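Long-range contacts in D-alanyl-D-alanine carboxypeptidase (Streptococcus pneumoniae R6, PDB 1XP4), which probably trims the terminal D-alanine from peptidoglycan precursor peptides as a serine-type carboxypeptidase, and so regulates cell wall synthesis: residues 16-21 and 247-252; 66-71 and 109-114; 233-238 and 262-267; 297-302 and 336-341; 303-308 and 371-376. All coordinates share one frame; numbering follows the deposited sequence.

How the contacts relate
Contacts 1 and 3 are buried and share the five-stranded sheet of the peptidase domain: contact 1 pairs two of its strands by backbone hydrogen bonds, and contact 3 lays a helix on the strand beside 244-253 through aromatic rings and an arginine. Contact 2, partly buried, lies in the helical part of the same domain, its nearest atoms about 17 Å from those of contact 1, and relies on a serine–glutamate bond and two waters. Contacts 4 and 5 touch each other in the C-terminal domain, far from the probable active site. Contact 5 closes the edge of a small sheet, whereas contact 4 joins two surface loops with a single hydrogen bond and aliphatic contacts.

Contact 1: 16-21 and 247-252; sequences HAIAVE and ITVVLN
The carbonyl oxygen of Ile247 is gripped twice: the N-H of Val20 meets it in the carbonyl plane (Val20 N to Ile247 O 2.9 Å, 164° at the hydrogen), and the CA-H of Ala19 adds a weaker contact, Ala19 CA lying 3.3 Å from Ile247 O. The reciprocal bond, Ile247 N to Val20 O at 2.7 Å, is straighter still and runs nearly along the C=O axis. Ile18 and Val249 exchange a second such pair, with Val249 N 3.0 Å from Ile18 O, and Leu251 N closes on His16 O. These two strands run antiparallel, at 178°, in the middle of the five-stranded sheet of the penicillin-binding and beta-lactamase fold, where the chain's first strand is joined to one formed more than 200 residues later. Ile18, Val20, Ile247 and Val249 share one face, which helix 170-183 covers. Across the strands, Ile18 CG2, in the crowded position between its backbone N and carbonyl carbon, lies beside Val249 CB at 3.9 Å; Val20 CG2, placed likewise, comes alongside Ile247 CB at 3.8 Å. Ala17, Ala19, Thr248 and Val250 occupy the other face, and helix 262-277 packs on it through Thr267, Leu270 and Ile274. At the 252 end the His16 ring turns its edge to Leu251 O, with CD2 3.9 Å from that oxygen, while His16 ND1 is hydrogen-bonded to Asp32 O.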
# COMPACT_ATOMS: atom_id res chain seq x y z
N HIS A 16 -11.28 11.47 -7.97
CA HIS A 16 -10.16 10.65 -8.43
C HIS A 16 -10.11 9.34 -7.68
O HIS A 16 -10.35 9.31 -6.48
CB HIS A 16 -8.84 11.37 -8.18
CG HIS A 16 -8.81 12.76 -8.72
ND1 HIS A 16 -8.57 13.04 -10.04
CD2 HIS A 16 -9.04 13.95 -8.11
CE1 HIS A 16 -8.65 14.35 -10.23
NE2 HIS A 16 -8.94 14.92 -9.08
N ALA A 17 -9.78 8.27 -8.39
CA ALA A 17 -9.71 6.97 -7.73
C ALA A 17 -9.06 5.91 -8.61
O ALA A 17 -9.04 6.03 -9.83
CB ALA A 17 -11.11 6.53 -7.32
N ILE A 18 -8.53 4.89 -7.96
CA ILE A 18 -7.92 3.76 -8.65
C ILE A 18 -7.93 2.58 -7.70
O ILE A 18 -7.80 2.74 -6.49
CB ILE A 18 -6.45 4.04 -9.07
CG1 ILE A 18 -5.97 2.95 -10.02
CG2 ILE A 18 -5.55 4.08 -7.83
CD1 ILE A 18 -4.60 3.20 -10.62
N ALA A 19 -8.10 1.39 -8.26
CA ALA A 19 -8.13 0.17 -7.47
C ALA A 19 -7.17 -0.83 -8.10
O ALA A 19 -7.15 -0.98 -9.32
CB ALA A 19 -9.54 -0.39 -7.46
N VAL A 20 -6.37 -1.50 -7.28
CA VAL A 20 -5.44 -2.49 -7.82
C VAL A 20 -5.37 -3.75 -6.98
O VAL A 20 -5.61 -3.72 -5.77
CB VAL A 20 -4.00 -1.93 -7.95
CG1 VAL A 20 -4.00 -0.79 -8.93
CG2 VAL A 20 -3.49 -1.48 -6.59
N GLU A 21 -5.05 -4.87 -7.63
CA GLU A 21 -4.91 -6.13 -6.91
C GLU A 21 -3.51 -6.02 -6.33
O GLU A 21 -2.54 -5.94 -7.06
CB GLU A 21 -5.02 -7.30 -7.88
CG GLU A 21 -5.06 -8.66 -7.21
CD GLU A 21 -3.68 -9.15 -6.84
OE1 GLU A 21 -2.80 -9.17 -7.72
OE2 GLU A 21 -3.49 -9.53 -5.66
N ILE A 247 -6.29 -2.98 -3.23
CA ILE A 247 -5.86 -1.71 -2.67
C ILE A 247 -6.74 -0.68 -3.33
O ILE A 247 -6.86 -0.64 -4.55
CB ILE A 247 -4.40 -1.39 -2.95
CG1 ILE A 247 -3.50 -2.43 -2.26
CG2 ILE A 247 -4.09 0.01 -2.43
CD1 ILE A 247 -2.03 -2.07 -2.29
N THR A 248 -7.37 0.14 -2.51
CA THR A 248 -8.30 1.16 -2.95
C THR A 248 -7.84 2.58 -2.63
O THR A 248 -7.40 2.86 -1.51
CB THR A 248 -9.69 0.90 -2.30
OG1 THR A 248 -10.43 0.00 -3.14
CG2 THR A 248 -10.47 2.18 -2.09
N VAL A 249 -7.95 3.46 -3.62
CA VAL A 249 -7.64 4.84 -3.36
C VAL A 249 -8.78 5.71 -3.86
O VAL A 249 -9.07 5.81 -5.03
CB VAL A 249 -6.36 5.13 -4.11
CG1 VAL A 249 -5.91 6.54 -3.82
CG2 VAL A 249 -5.27 4.15 -3.69
N VAL A 250 -9.53 6.31 -2.92
CA VAL A 250 -10.60 7.24 -3.27
C VAL A 250 -10.19 8.65 -2.76
O VAL A 250 -10.21 8.90 -1.58
CB VAL A 250 -11.87 6.76 -2.51
CG1 VAL A 250 -12.87 7.91 -2.32
CG2 VAL A 250 -12.58 5.62 -3.21
N LEU A 251 -9.81 9.60 -3.67
CA LEU A 251 -9.43 10.94 -3.12
C LEU A 251 -10.04 12.14 -3.81
O LEU A 251 -9.34 13.02 -4.29
CB LEU A 251 -7.93 11.22 -3.16
CG LEU A 251 -7.05 10.14 -3.76
CD1 LEU A 251 -6.23 10.66 -4.92
CD2 LEU A 251 -6.04 9.67 -2.74
N ASN A 252 -11.37 12.12 -3.91
CA ASN A 252 -12.04 13.29 -3.43
C ASN A 252 -13.53 13.04 -3.44
O ASN A 252 -14.23 13.31 -4.41
CB ASN A 252 -11.72 14.42 -4.38
CG ASN A 252 -11.98 15.69 -3.63
OD1 ASN A 252 -11.32 16.72 -3.87
ND2 ASN A 252 -12.86 15.60 -2.65

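Contact 2: 66-71 and 109-114; sequences VDISDY and AIALAE
Ser69 OG donates to Glu114 OE1 over 2.7 Å, reaching the carboxylate by the syn lone pair. The serine hydroxyl is put there by its crowded torsion, OG lying between the backbone N and the carbonyl carbon (chi1 62°). Although Ser69 holds the N-cap position of helix 70-74, its side chain makes no capping bond and is spent on Glu114 instead. Beside this pair Tyr71 and Ile110 cross at about a right angle: Ile110 CD1 sits 3.4 Å from Tyr71 CZ, and Ile110 CG2 lies 3.5 Å from Tyr71 CE2. Glu114 OE2 approaches the edge of the same ring. Toward strand 65-67, the Ala111 methyl meets Ile68 CG1 at 4.2 Å, and Val66 CG1 rests against it and the Ala111 carbonyl. Two waters form the next layer. One is bonded to Asp67 O, Ser69 N and Glu114 OE1, accepting from the N-H of Ser69; the other joins Asp67 O to Ala111 O, 2.8 Å from the latter. Tyr71 is fixed further out by the bond of its hydroxyl to Glu120. In this helical part of the peptidase domain the Ile110 side chain is about 8 Å from that of Lys44, the probable proton acceptor. Strand 65-67, paired with 90-92, leads into helix 70-74 along the flank of helix 106-117; helix 93-103 packs Leu96 against Val66 and Ala111, and helix 120-133 lies next to Ala113 through Phe123.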
# COMPACT_ATOMS: atom_id res chain seq x y z
N VAL A 66 11.19 8.36 22.14
CA VAL A 66 11.31 9.47 21.20
C VAL A 66 10.84 10.77 21.84
O VAL A 66 9.70 10.88 22.28
CB VAL A 66 10.47 9.23 19.91
CG1 VAL A 66 10.64 10.40 18.96
CG2 VAL A 66 10.92 7.96 19.22
N ASP A 67 11.75 11.75 21.88
CA ASP A 67 11.45 13.07 22.45
C ASP A 67 10.49 13.81 21.54
O ASP A 67 10.45 13.59 20.33
CB ASP A 67 12.74 13.89 22.60
CG ASP A 67 12.49 15.34 22.97
OD1 ASP A 67 12.01 15.63 24.09
OD2 ASP A 67 12.78 16.22 22.12
N ILE A 68 9.71 14.71 22.13
CA ILE A 68 8.75 15.48 21.37
C ILE A 68 9.05 16.97 21.52
O ILE A 68 8.61 17.60 22.47
CB ILE A 68 7.34 15.07 21.84
CG1 ILE A 68 7.12 13.62 21.42
CG2 ILE A 68 6.28 15.97 21.23
CD1 ILE A 68 5.86 13.00 21.91
N SER A 69 9.80 17.51 20.57
CA SER A 69 10.22 18.91 20.60
C SER A 69 9.10 19.95 20.57
O SER A 69 7.94 19.63 20.34
CB SER A 69 11.20 19.20 19.45
OG SER A 69 10.60 18.97 18.19
N ASP A 70 9.50 21.20 20.80
CA ASP A 70 8.57 22.33 20.83
C ASP A 70 7.56 22.36 19.67
O ASP A 70 6.35 22.40 19.89
CB ASP A 70 9.35 23.65 20.85
CG ASP A 70 10.35 23.73 21.99
OD1 ASP A 70 10.12 23.09 23.05
OD2 ASP A 70 11.35 24.46 21.83
N TYR A 71 8.08 22.34 18.45
CA TYR A 71 7.25 22.37 17.25
C TYR A 71 6.14 21.32 17.24
O TYR A 71 4.96 21.67 17.11
CB TYR A 71 8.16 22.24 16.01
CG TYR A 71 7.50 21.78 14.73
CD1 TYR A 71 6.27 22.29 14.31
CD2 TYR A 71 8.15 20.86 13.89
CE1 TYR A 71 5.70 21.90 13.09
CE2 TYR A 71 7.59 20.46 12.67
CZ TYR A 71 6.36 20.98 12.28
OH TYR A 71 5.81 20.58 11.08
N ALA A 109 3.66 11.80 13.74
CA ALA A 109 4.40 11.74 12.49
C ALA A 109 5.68 12.58 12.56
O ALA A 109 6.78 12.08 12.31
CB ALA A 109 3.53 12.24 11.33
N ILE A 110 5.52 13.86 12.89
CA ILE A 110 6.65 14.76 12.98
C ILE A 110 7.72 14.20 13.91
O ILE A 110 8.89 14.10 13.54
CB ILE A 110 6.22 16.15 13.48
CG1 ILE A 110 5.19 16.75 12.51
CG2 ILE A 110 7.43 17.06 13.60
CD1 ILE A 110 4.66 18.11 12.93
N ALA A 111 7.31 13.84 15.12
CA ALA A 111 8.24 13.28 16.09
C ALA A 111 9.09 12.15 15.48
O ALA A 111 10.32 12.16 15.57
CB ALA A 111 7.49 12.78 17.32
N LEU A 112 8.43 11.17 14.86
CA LEU A 112 9.13 10.05 14.24
C LEU A 112 10.15 10.54 13.20
O LEU A 112 11.27 10.03 13.11
CB LEU A 112 8.13 9.11 13.59
CG LEU A 112 7.30 8.23 14.53
CD1 LEU A 112 6.15 7.58 13.78
CD2 LEU A 112 8.21 7.19 15.17
N ALA A 113 9.74 11.54 12.42
CA ALA A 113 10.57 12.10 11.37
C ALA A 113 11.85 12.74 11.92
O ALA A 113 12.94 12.51 11.39
CB ALA A 113 9.78 13.12 10.56
N GLU A 114 11.71 13.55 12.97
CA GLU A 114 12.87 14.21 13.57
C GLU A 114 13.79 13.15 14.17
O GLU A 114 15.01 13.30 14.16
CB GLU A 114 12.44 15.17 14.67
CG GLU A 114 11.60 16.33 14.19
CD GLU A 114 11.53 17.43 15.22
OE1 GLU A 114 11.48 17.11 16.43
OE2 GLU A 114 11.51 18.62 14.82
O HOH W 1 9.75 15.64 18.15
O HOH W 2 11.67 13.35 17.74

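Contact 3: 233-238 and 262-267; sequences ESFVGT and ARFTAT
The tight part is aromatic. Phe235, its CG anti to the backbone N (chi1 172°), presents a ring face to the edge of Phe264 in a T-shaped pair, the ring centroids 4.8 Å apart and the planes at 76°. Phe264 CE1 stands over the centre of the Phe235 ring, 3.6 Å from Phe235 CG. The far face of Phe235 is met by the backbone N of Gly237, and Thr267 OG1 comes up in the ring plane, 3.6 Å from Phe235 CD2. That hydroxyl is held by a bond to Arg263 O at 2.8 Å, while Arg263 CG lies over the face of Phe264.

Toward the start of the strand the fit is looser and wetter. The Arg263 chain bends at chi3 and spreads its guanidinium over the peptide joining Glu233 to Ser234. Glu233 does not pair directly with it: Glu233 OE1 is 4.7 Å from Arg263 NH2, and a water 2.7 Å from Arg263 NE links them, donating to Glu233 OE1. Arg263 NH2 also bonds Thr227 and Glu233 OE2 bonds His255; a sulfate makes a long, weak ion pair with Arg263 NH1. The Phe235 side chain is about 6 Å from that of Lys224, which probably binds substrate. Residues 262-267 cross strand 234-238 at -43°; helix 262-277 packs on the five-stranded sheet of the penicillin-binding and beta-lactamase fold, also meeting Thr225 of strand 220-228 and Thr248 and Val250 of strand 244-253.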
# COMPACT_ATOMS: atom_id res chain seq x y z
N GLU A 233 -12.71 14.49 1.06
CA GLU A 233 -12.84 13.27 1.85
C GLU A 233 -12.13 12.14 1.09
O GLU A 233 -12.63 11.63 0.09
CB GLU A 233 -14.32 12.96 2.08
CG GLU A 233 -14.96 13.95 3.06
CD GLU A 233 -16.47 14.01 2.97
OE1 GLU A 233 -17.13 12.94 3.07
OE2 GLU A 233 -17.01 15.12 2.81
N SER A 234 -10.95 11.78 1.58
CA SER A 234 -10.13 10.75 0.94
C SER A 234 -9.80 9.58 1.85
O SER A 234 -9.70 9.71 3.07
CB SER A 234 -8.84 11.39 0.43
OG SER A 234 -9.14 12.46 -0.45
N PHE A 235 -9.60 8.42 1.22
CA PHE A 235 -9.30 7.21 1.94
C PHE A 235 -8.62 6.12 1.11
O PHE A 235 -9.07 5.79 0.01
CB PHE A 235 -10.60 6.66 2.54
CG PHE A 235 -10.45 5.30 3.16
CD1 PHE A 235 -9.63 5.12 4.27
CD2 PHE A 235 -11.15 4.22 2.65
CE1 PHE A 235 -9.51 3.86 4.86
CE2 PHE A 235 -11.04 2.96 3.22
CZ PHE A 235 -10.22 2.78 4.34
N VAL A 236 -7.53 5.59 1.65
CA VAL A 236 -6.84 4.50 0.98
C VAL A 236 -7.26 3.30 1.80
O VAL A 236 -7.05 3.27 3.01
CB VAL A 236 -5.29 4.63 1.06
CG1 VAL A 236 -4.65 3.46 0.35
CG2 VAL A 236 -4.82 5.93 0.43
N GLY A 237 -7.88 2.33 1.14
CA GLY A 237 -8.32 1.14 1.86
C GLY A 237 -7.81 -0.14 1.22
O GLY A 237 -7.68 -0.23 0.01
N THR A 238 -7.50 -1.13 2.05
CA THR A 238 -7.05 -2.42 1.54
C THR A 238 -7.99 -3.46 2.13
O THR A 238 -8.49 -3.30 3.25
CB THR A 238 -5.59 -2.74 1.92
OG1 THR A 238 -5.19 -3.97 1.31
CG2 THR A 238 -5.44 -2.86 3.43
N ALA A 262 -19.26 9.06 3.45
CA ALA A 262 -19.30 8.97 1.99
C ALA A 262 -18.04 8.30 1.38
O ALA A 262 -18.15 7.49 0.46
CB ALA A 262 -19.50 10.36 1.40
N ARG A 263 -16.87 8.64 1.91
CA ARG A 263 -15.61 8.09 1.42
C ARG A 263 -15.57 6.56 1.54
O ARG A 263 -14.99 5.87 0.70
CB ARG A 263 -14.43 8.67 2.20
CG ARG A 263 -14.29 8.12 3.62
CD ARG A 263 -13.17 8.84 4.35
NE ARG A 263 -13.48 10.25 4.56
CZ ARG A 263 -12.63 11.15 5.04
NH1 ARG A 263 -11.40 10.80 5.37
NH2 ARG A 263 -13.03 12.41 5.20
N PHE A 264 -16.18 6.04 2.61
CA PHE A 264 -16.22 4.60 2.81
C PHE A 264 -17.34 4.00 1.99
O PHE A 264 -17.19 2.93 1.40
CB PHE A 264 -16.40 4.29 4.30
CG PHE A 264 -15.35 4.91 5.16
CD1 PHE A 264 -14.00 4.65 4.92
CD2 PHE A 264 -15.70 5.78 6.19
CE1 PHE A 264 -13.02 5.27 5.68
CE2 PHE A 264 -14.72 6.40 6.96
CZ PHE A 264 -13.38 6.14 6.71
N THR A 265 -18.46 4.71 1.93
CA THR A 265 -19.61 4.27 1.15
C THR A 265 -19.15 4.13 -0.29
O THR A 265 -19.46 3.15 -0.97
CB THR A 265 -20.75 5.31 1.20
OG1 THR A 265 -21.10 5.59 2.56
CG2 THR A 265 -21.98 4.77 0.47
N ALA A 266 -18.39 5.13 -0.74
CA ALA A 266 -17.85 5.16 -2.09
C ALA A 266 -16.90 4.00 -2.30
O ALA A 266 -16.88 3.40 -3.37
CB ALA A 266 -17.13 6.48 -2.32
N THR A 267 -16.10 3.70 -1.28
CA THR A 267 -15.15 2.59 -1.34
C THR A 267 -15.94 1.28 -1.38
O THR A 267 -15.66 0.40 -2.19
CB THR A 267 -14.21 2.54 -0.12
OG1 THR A 267 -13.39 3.71 -0.08
CG2 THR A 267 -13.31 1.30 -0.20
O HOH W 3 -16.13 10.78 4.08

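Contact 4: 297-302 and 336-341; sequences VQDGKE and IPAPLE
Two irregular surface loops meet here in the C-terminal domain of the penicillin-binding protein 5 type, one leading toward strand 307-308 and the other toward strand 345-350; neither segment contains regular helix or strand. Apolar contacts centre on Val297. Its two methyls divide the work: CG1, anti to the backbone N (chi1 176°), reaches the Ala338 methyl, with Val297 CG1 3.7 Å from Ala338 CB, whereas CG2 turns to the larger side chains. Val297 CG2 meets Ile336 CD1 at 3.5 Å and Leu340 CD2 at 3.8 Å, crossing both side chains obliquely. Val305 of contact 5 also lies against Val297 and Leu340, so the small apolar cluster continues toward the neighbouring sheet.

The backbones come nearest at the beginning of the two segments, where the CA-H of Val297 faces the Ile336 carbonyl, Val297 CA lying 3.5 Å from Ile336 O. Gln298, extended beyond CG, lays the root of its side chain alongside Pro337, with Gln298 CG 4.1 Å from Pro337 CA. After Ala338 the chain bends through a cis peptide before Pro339.

Polar contact is carried by Asp299. Its CB lies 3.6 Å from Ala338 CB, and its CG is anti to its own carbonyl carbon (chi1 -51°), which directs the carboxylate at the opposing backbone: Ala338 N donates to Asp299 OD1 over 3.1 Å, arriving from above the carboxylate plane, 161° at the hydrogen.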
# COMPACT_ATOMS: atom_id res chain seq x y z
N VAL A 297 18.58 -29.30 -17.94
CA VAL A 297 19.73 -29.59 -17.11
C VAL A 297 20.70 -30.35 -18.00
O VAL A 297 20.31 -31.10 -18.89
CB VAL A 297 19.25 -30.45 -15.90
CG1 VAL A 297 20.42 -30.88 -15.00
CG2 VAL A 297 18.28 -29.62 -15.05
N GLN A 298 21.97 -30.05 -17.80
CA GLN A 298 22.95 -30.54 -18.73
C GLN A 298 23.97 -31.31 -17.93
O GLN A 298 25.14 -30.98 -17.98
CB GLN A 298 23.65 -29.31 -19.34
CG GLN A 298 24.46 -28.57 -18.26
CD GLN A 298 25.26 -27.42 -18.83
OE1 GLN A 298 26.15 -26.88 -18.20
NE2 GLN A 298 24.83 -26.98 -20.03
N ASP A 299 23.49 -32.32 -17.13
CA ASP A 299 24.33 -33.30 -16.36
C ASP A 299 23.52 -34.32 -15.51
O ASP A 299 23.48 -34.24 -14.30
CB ASP A 299 25.28 -32.67 -15.30
CG ASP A 299 26.20 -31.53 -15.74
OD1 ASP A 299 25.87 -30.43 -15.34
OD2 ASP A 299 27.38 -31.76 -16.01
N GLY A 300 22.80 -35.30 -16.11
CA GLY A 300 22.50 -36.48 -15.26
C GLY A 300 21.34 -37.30 -15.81
O GLY A 300 21.46 -38.23 -16.59
N LYS A 301 20.16 -36.97 -15.31
CA LYS A 301 19.10 -37.05 -16.25
C LYS A 301 19.14 -35.79 -17.08
O LYS A 301 19.70 -34.77 -16.72
CB LYS A 301 17.81 -37.10 -15.49
CG LYS A 301 17.28 -38.51 -15.64
CD LYS A 301 16.07 -38.76 -14.74
CE LYS A 301 16.09 -40.17 -14.13
NZ LYS A 301 14.74 -40.57 -13.73
N GLU A 302 18.51 -35.76 -18.26
CA GLU A 302 18.87 -34.64 -19.12
C GLU A 302 17.67 -33.91 -19.65
O GLU A 302 17.34 -32.80 -19.26
CB GLU A 302 19.70 -35.19 -20.26
CG GLU A 302 21.06 -35.67 -19.75
CD GLU A 302 21.24 -37.11 -20.16
OE1 GLU A 302 20.35 -37.64 -20.82
OE2 GLU A 302 22.27 -37.68 -19.84
N ILE A 336 20.40 -25.70 -17.29
CA ILE A 336 21.26 -25.25 -16.24
C ILE A 336 22.18 -26.33 -15.71
O ILE A 336 21.85 -27.43 -15.31
CB ILE A 336 20.35 -24.59 -15.15
CG1 ILE A 336 20.07 -25.48 -13.94
CG2 ILE A 336 18.98 -24.20 -15.73
CD1 ILE A 336 18.75 -26.26 -14.07
N PRO A 337 23.23 -26.16 -14.85
CA PRO A 337 24.07 -27.27 -14.41
C PRO A 337 23.38 -28.16 -13.37
O PRO A 337 22.27 -27.87 -12.86
CB PRO A 337 25.37 -26.69 -13.80
CG PRO A 337 25.16 -25.20 -13.55
CD PRO A 337 23.74 -24.91 -14.27
N ALA A 338 23.96 -29.33 -13.13
CA ALA A 338 23.49 -30.21 -12.07
C ALA A 338 24.63 -30.30 -11.05
O ALA A 338 25.76 -29.91 -11.35
CB ALA A 338 23.16 -31.59 -12.60
N PRO A 339 24.35 -30.82 -9.84
CA PRO A 339 23.05 -31.33 -9.42
C PRO A 339 22.01 -30.25 -9.12
O PRO A 339 22.33 -29.13 -8.69
CB PRO A 339 23.39 -32.15 -8.18
CG PRO A 339 24.47 -31.36 -7.57
CD PRO A 339 25.35 -31.02 -8.77
N LEU A 340 20.75 -30.59 -9.37
CA LEU A 340 19.63 -29.70 -9.13
C LEU A 340 18.77 -30.29 -8.03
O LEU A 340 18.20 -31.37 -8.19
CB LEU A 340 18.81 -29.52 -10.41
CG LEU A 340 17.66 -28.51 -10.37
CD1 LEU A 340 18.20 -27.10 -10.19
CD2 LEU A 340 16.86 -28.61 -11.65
N GLU A 341 18.68 -29.59 -6.90
CA GLU A 341 17.88 -30.04 -5.77
C GLU A 341 16.40 -29.83 -6.03
O GLU A 341 16.01 -28.87 -6.68
CB GLU A 341 18.26 -29.28 -4.49
CG GLU A 341 19.71 -29.44 -4.03
CD GLU A 341 20.17 -30.90 -3.98
OE1 GLU A 341 19.36 -31.78 -3.62
OE2 GLU A 341 21.35 -31.16 -4.29

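Contact 5: 303-308 and 371-376; sequences DTVIAV and MVADKK
The backbones pair antiparallel over a short length, Val308 exchanging two hydrogen bonds with Val372 (Val308 N to Val372 O 2.6 Å, Val372 N to Val308 O 2.7 Å) and Asp374 N giving a third to Ile306 O, nearly along the C=O axis. Between these bonds Ala307 and Ala373 form a non-hydrogen-bonded pair, and the CA-H of Ala307 also faces Val372 O. On the side of the two alanines, Val305 reaches across with one branch: its CG1 lies 3.8 Å from Ala373 CB and 3.7 Å from the carbonyl oxygen Lys375 O. Met371, present as selenomethionine, folds over the Ala307-Val308 backbone opposite by bends at chi2 and chi3 (-70° and -81°), so that its SE comes 3.8 Å from Val308 C and its methyl CE touches Ala307 O. Val308 and Val372 point to the other face. There Val308 CG2 crosses Asp374 obliquely and rests 3.8 Å from Asp374 CG, the aspartate's CG being set between its backbone N and carbonyl carbon (chi1 87°), a position that turns the carboxylate back over Ile306 and Val308. Beyond the pairing, Val305 leans on Leu340, while Met371 and Ala373 pack against Leu349 and Val346 of strand 345-350. Strand 368-373 is thus the middle member and 307-308 an outer one of a three-stranded antiparallel sheet, part of the beta-rich C-terminal domain of penicillin-binding protein 5 relatives.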
# COMPACT_ATOMS: atom_id res chain seq x y z
N ASP A 303 16.71 -34.80 -19.82
CA ASP A 303 15.50 -34.45 -20.50
C ASP A 303 14.78 -33.28 -19.79
O ASP A 303 14.75 -32.17 -20.25
CB ASP A 303 14.64 -35.71 -20.50
CG ASP A 303 15.24 -36.81 -21.39
OD1 ASP A 303 15.96 -36.46 -22.31
OD2 ASP A 303 14.99 -38.00 -21.14
N THR A 304 14.19 -33.62 -18.65
CA THR A 304 13.17 -33.09 -17.74
C THR A 304 13.69 -32.85 -16.32
O THR A 304 14.46 -33.65 -15.78
CB THR A 304 11.83 -33.95 -17.74
OG1 THR A 304 11.72 -34.76 -16.55
CG2 THR A 304 11.68 -34.85 -18.96
N VAL A 305 13.42 -31.63 -15.82
CA VAL A 305 12.84 -31.61 -14.50
C VAL A 305 11.39 -31.22 -14.60
O VAL A 305 11.03 -30.17 -15.07
CB VAL A 305 13.48 -30.66 -13.52
CG1 VAL A 305 13.90 -31.45 -12.30
CG2 VAL A 305 14.66 -29.93 -14.09
N ILE A 306 10.52 -32.03 -14.05
CA ILE A 306 9.21 -31.48 -14.12
C ILE A 306 9.18 -30.38 -13.09
O ILE A 306 9.59 -30.50 -11.94
CB ILE A 306 8.14 -32.55 -13.85
CG1 ILE A 306 8.23 -33.63 -14.92
CG2 ILE A 306 6.75 -31.91 -13.99
CD1 ILE A 306 7.16 -33.48 -16.01
N ALA A 307 8.90 -29.26 -13.74
CA ALA A 307 8.73 -28.03 -13.02
C ALA A 307 7.24 -27.78 -12.93
O ALA A 307 6.58 -27.55 -13.90
CB ALA A 307 9.35 -26.92 -13.87
N VAL A 308 7.15 -27.61 -11.62
CA VAL A 308 5.89 -27.73 -10.91
C VAL A 308 5.58 -26.51 -10.06
O VAL A 308 6.47 -25.78 -9.65
CB VAL A 308 5.96 -28.99 -10.03
CG1 VAL A 308 4.91 -28.93 -8.95
CG2 VAL A 308 5.78 -30.24 -10.88
N MSE A 371 8.19 -21.56 -10.90
CA MSE A 371 7.91 -22.97 -11.08
C MSE A 371 9.14 -23.73 -10.61
O MSE A 371 10.25 -23.55 -11.11
CB MSE A 371 7.61 -23.27 -12.55
CG MSE A 371 6.30 -22.65 -13.01
SE MSE A 371 4.74 -23.48 -12.25
CE MSE A 371 4.62 -24.99 -13.43
N VAL A 372 8.91 -24.59 -9.63
CA VAL A 372 9.94 -25.36 -8.98
C VAL A 372 10.23 -26.74 -9.57
O VAL A 372 9.38 -27.35 -10.22
CB VAL A 372 9.56 -25.49 -7.49
CG1 VAL A 372 10.28 -26.62 -6.84
CG2 VAL A 372 9.85 -24.18 -6.79
N ALA A 373 11.45 -27.22 -9.32
CA ALA A 373 11.88 -28.55 -9.77
C ALA A 373 11.32 -29.56 -8.77
O ALA A 373 11.53 -29.41 -7.57
CB ALA A 373 13.39 -28.62 -9.79
N ASP A 374 10.63 -30.59 -9.25
CA ASP A 374 10.08 -31.56 -8.30
C ASP A 374 10.81 -32.90 -8.29
O ASP A 374 10.19 -33.96 -8.19
CB ASP A 374 8.57 -31.74 -8.56
CG ASP A 374 8.27 -32.79 -9.60
OD1 ASP A 374 9.05 -32.92 -10.56
OD2 ASP A 374 7.24 -33.47 -9.45
N LYS A 375 12.13 -32.83 -8.35
CA LYS A 375 12.98 -34.02 -8.37
C LYS A 375 14.42 -33.51 -8.39
O LYS A 375 14.67 -32.37 -8.77
CB LYS A 375 12.68 -34.82 -9.64
CG LYS A 375 13.51 -36.07 -9.90
CD LYS A 375 13.00 -36.72 -11.20
CE LYS A 375 13.75 -37.98 -11.59
NZ LYS A 375 12.97 -38.76 -12.58
N LYS A 376 15.36 -34.34 -7.97
CA LYS A 376 16.77 -33.95 -7.97
C LYS A 376 17.43 -34.59 -9.19
O LYS A 376 17.00 -35.64 -9.65
CB LYS A 376 17.44 -34.44 -6.68
CG LYS A 376 18.95 -34.25 -6.62
CD LYS A 376 19.50 -34.84 -5.32
CE LYS A 376 21.02 -34.77 -5.24
NZ LYS A 376 21.52 -35.30 -3.94